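PDB 5G0A: transaminase from Bacillus megaterium, which catalyses the transfer of amino groups as an S-selective omega-transaminase of the class-III aminotransferase family, using pyridoxal-5'-phosphate as cofactor. Local coordinates for the interface of chains A and B. Numbering follows the deposited sequence. Chains: chain A/B, Transaminase.

The interface of chains A and B. Residues chain A 87, 116, 323, 325-327; chain B 23-26, 167.
B:Phe25 and A:Trp325 meet through their backbones: the amide N of B:Phe25 donates a hydrogen bond of 2.8 Å to the carbonyl O of A:Trp325, approaching from above the carbonyl plane. The same oxygen sits over the centre of the B:Phe25 ring, on one face, so one oxygen meets both the amide and the phenyl group of a single residue. With CG anti to its own carbonyl carbon (chi1 -56°), the ring lies along the A:Glu326–A:Ser327 backbone, where its CE1 packs 3.6 Å from CA of A:Glu326 and CE2 reaches the carbonyl of A:Ser327. Next to A:Trp325 in sequence, the amide N of A:Glu326 donates a nearly straight bond (178° at the hydrogen) to O of B:Gly167, 3.0 Å away. That glycine oxygen also lies in the plane of the A:Trp325 indole at its CD1 edge, while O of B:Arg23 faces the ring edge at CE3, 3.5 Å off. The indole is thus flanked in plane by two carbonyls of the partner chain, and CB of A:Ser327 covers one of its faces towards the rim.

In B:Thr24 the methyl CG2 is anti to the carbonyl carbon, and OG1 lies between the backbone N and the carbonyl carbon (chi1 55°). CG2 lies over one face of the A:Arg116 guanidinium, 3.9 Å from NH1, and also contacts CE3 of A:Trp325; OG1 shares water 1 with O of A:Ser327. Two more waters bridge the chains: water 3 joins O of B:Ser26 to A:Trp325 N and A:His323 O, and water 2 links B:Gly167 N to the carboxylate of A:Glu326.

The patch is part of a two-fold homodimer interface, typical of class-III aminotransferases, and recurs with the chains exchanged; it may help to hold the dimer together. Behind this shell, a salt bridge within chain A, bent to 120° at the hydrogen, may help to hold the guanidinium in place. NH1 of A:Arg116 keeps OD2 of A:Asp87 in the guanidinium plane at 2.8 Å, yet meets that oxygen from above the carboxylate plane.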
loop_
_atom_site.group_PDB
_atom_site.type_symbol
_atom_site.label_atom_id
_atom_site.label_comp_id
_atom_site.label_asym_id
_atom_site.label_seq_id
_atom_site.Cartn_x
_atom_site.Cartn_y
_atom_site.Cartn_z
ATOM N N ASP A 87 12.788 -4.774 -29.079
ATOM C CA ASP A 87 13.508 -3.514 -28.877
ATOM C C ASP A 87 15.035 -3.631 -28.857
ATOM O O ASP A 87 15.725 -2.637 -29.043
ATOM C CB ASP A 87 13.036 -2.869 -27.565
ATOM C CG ASP A 87 13.275 -1.385 -27.519
ATOM O OD1 ASP A 87 13.085 -0.673 -28.551
ATOM O OD2 ASP A 87 13.635 -0.931 -26.425
ATOM N N ARG A 116 11.759 6.299 -25.445
ATOM C CA ARG A 116 11.427 4.887 -25.421
ATOM C C ARG A 116 10.034 4.779 -26.023
ATOM O O ARG A 116 9.086 5.434 -25.545
ATOM C CB ARG A 116 11.414 4.341 -23.992
ATOM C CG ARG A 116 10.822 2.927 -23.912
ATOM C CD ARG A 116 11.367 2.146 -22.729
ATOM N NE ARG A 116 10.746 0.819 -22.591
ATOM C CZ ARG A 116 11.036 -0.245 -23.333
ATOM N NH1 ARG A 116 11.926 -0.177 -24.338
ATOM N NH2 ARG A 116 10.408 -1.384 -23.085
ATOM N N HIS A 323 23.134 2.502 -16.485
ATOM C CA HIS A 323 22.679 1.261 -15.869
ATOM C C HIS A 323 22.108 0.278 -16.883
ATOM O O HIS A 323 21.801 0.645 -18.023
ATOM C CB HIS A 323 21.600 1.577 -14.821
ATOM C CG HIS A 323 22.009 2.612 -13.817
ATOM N ND1 HIS A 323 21.841 3.965 -14.022
ATOM C CD2 HIS A 323 22.593 2.487 -12.604
ATOM C CE1 HIS A 323 22.302 4.628 -12.976
ATOM N NE2 HIS A 323 22.773 3.755 -12.106
ATOM N N TRP A 325 18.853 -1.580 -17.598
ATOM C CA TRP A 325 17.443 -1.455 -17.225
ATOM C C TRP A 325 16.709 -2.685 -17.650
ATOM O O TRP A 325 16.616 -2.968 -18.847
ATOM C CB TRP A 325 16.851 -0.237 -17.914
ATOM C CG TRP A 325 15.464 0.179 -17.476
ATOM C CD1 TRP A 325 14.826 -0.125 -16.314
ATOM C CD2 TRP A 325 14.593 1.046 -18.202
ATOM N NE1 TRP A 325 13.573 0.493 -16.276
ATOM C CE2 TRP A 325 13.415 1.211 -17.431
ATOM C CE3 TRP A 325 14.691 1.696 -19.445
ATOM C CZ2 TRP A 325 12.337 1.999 -17.864
ATOM C CZ3 TRP A 325 13.607 2.474 -19.876
ATOM C CH2 TRP A 325 12.454 2.637 -19.060
ATOM N N GLU A 326 16.179 -3.401 -16.658
ATOM C CA GLU A 326 15.631 -4.733 -16.824
ATOM C C GLU A 326 14.163 -4.663 -17.166
ATOM O O GLU A 326 13.319 -5.191 -16.439
ATOM C CB GLU A 326 15.810 -5.536 -15.544
ATOM C CG GLU A 326 17.264 -5.730 -15.141
ATOM C CD GLU A 326 17.420 -6.570 -13.889
ATOM O OE1 GLU A 326 16.858 -6.192 -12.838
ATOM O OE2 GLU A 326 18.130 -7.599 -13.961
ATOM N N SER A 327 13.863 -4.021 -18.292
ATOM C CA SER A 327 12.464 -3.809 -18.667
ATOM C C SER A 327 12.245 -4.231 -20.103
ATOM O O SER A 327 12.968 -3.801 -21.018
ATOM C CB SER A 327 12.078 -2.347 -18.472
ATOM O OG SER A 327 10.658 -2.170 -18.405
ATOM N N ARG B 23 18.142 2.747 -23.617
ATOM C CA ARG B 23 18.711 1.401 -23.570
ATOM C C ARG B 23 17.920 0.539 -22.618
ATOM O O ARG B 23 17.415 1.035 -21.605
ATOM C CB ARG B 23 20.148 1.441 -23.037
ATOM C CG ARG B 23 21.127 2.251 -23.865
ATOM C CD ARG B 23 21.586 1.477 -25.101
ATOM N NE ARG B 23 20.600 1.339 -26.186
ATOM C CZ ARG B 23 20.352 2.262 -27.122
ATOM N NH1 ARG B 23 21.006 3.418 -27.132
ATOM N NH2 ARG B 23 19.456 2.015 -28.078
ATOM N N THR B 24 17.819 -0.738 -22.962
ATOM C CA THR B 24 17.364 -1.773 -22.028
ATOM C C THR B 24 18.370 -2.927 -22.010
ATOM O O THR B 24 18.966 -3.266 -23.034
ATOM C CB THR B 24 15.942 -2.272 -22.346
ATOM O OG1 THR B 24 15.860 -2.718 -23.711
ATOM C CG2 THR B 24 14.925 -1.151 -22.097
ATOM N N PHE B 25 18.570 -3.494 -20.823
ATOM C CA PHE B 25 19.494 -4.621 -20.573
ATOM C C PHE B 25 20.991 -4.357 -20.766
ATOM O O PHE B 25 21.807 -5.059 -20.188
ATOM C CB PHE B 25 19.037 -5.898 -21.293
ATOM C CG PHE B 25 17.642 -6.300 -20.927
ATOM C CD1 PHE B 25 17.387 -6.940 -19.716
ATOM C CD2 PHE B 25 16.570 -5.993 -21.774
ATOM C CE1 PHE B 25 16.086 -7.281 -19.352
ATOM C CE2 PHE B 25 15.270 -6.347 -21.417
ATOM C CZ PHE B 25 15.028 -6.982 -20.209
ATOM N N SER B 26 21.326 -3.334 -21.551
ATOM C CA SER B 26 22.708 -2.926 -21.788
ATOM C C SER B 26 22.901 -1.490 -21.319
ATOM O O SER B 26 22.027 -0.650 -21.478
ATOM C CB SER B 26 23.064 -2.976 -23.284
ATOM O OG SER B 26 22.814 -4.243 -23.868
ATOM N N GLY B 167 13.665 -2.669 -12.867
ATOM C CA GLY B 167 14.641 -1.971 -12.022
ATOM C C GLY B 167 15.952 -1.766 -12.750
ATOM O O GLY B 167 16.089 -2.103 -13.930
HETATM O O HOH W 1 13.510 -4.104 -23.669
HETATM O O HOH W 2 14.275 -5.488 -12.223
HETATM O O HOH W 3 19.806 -0.274 -19.876
#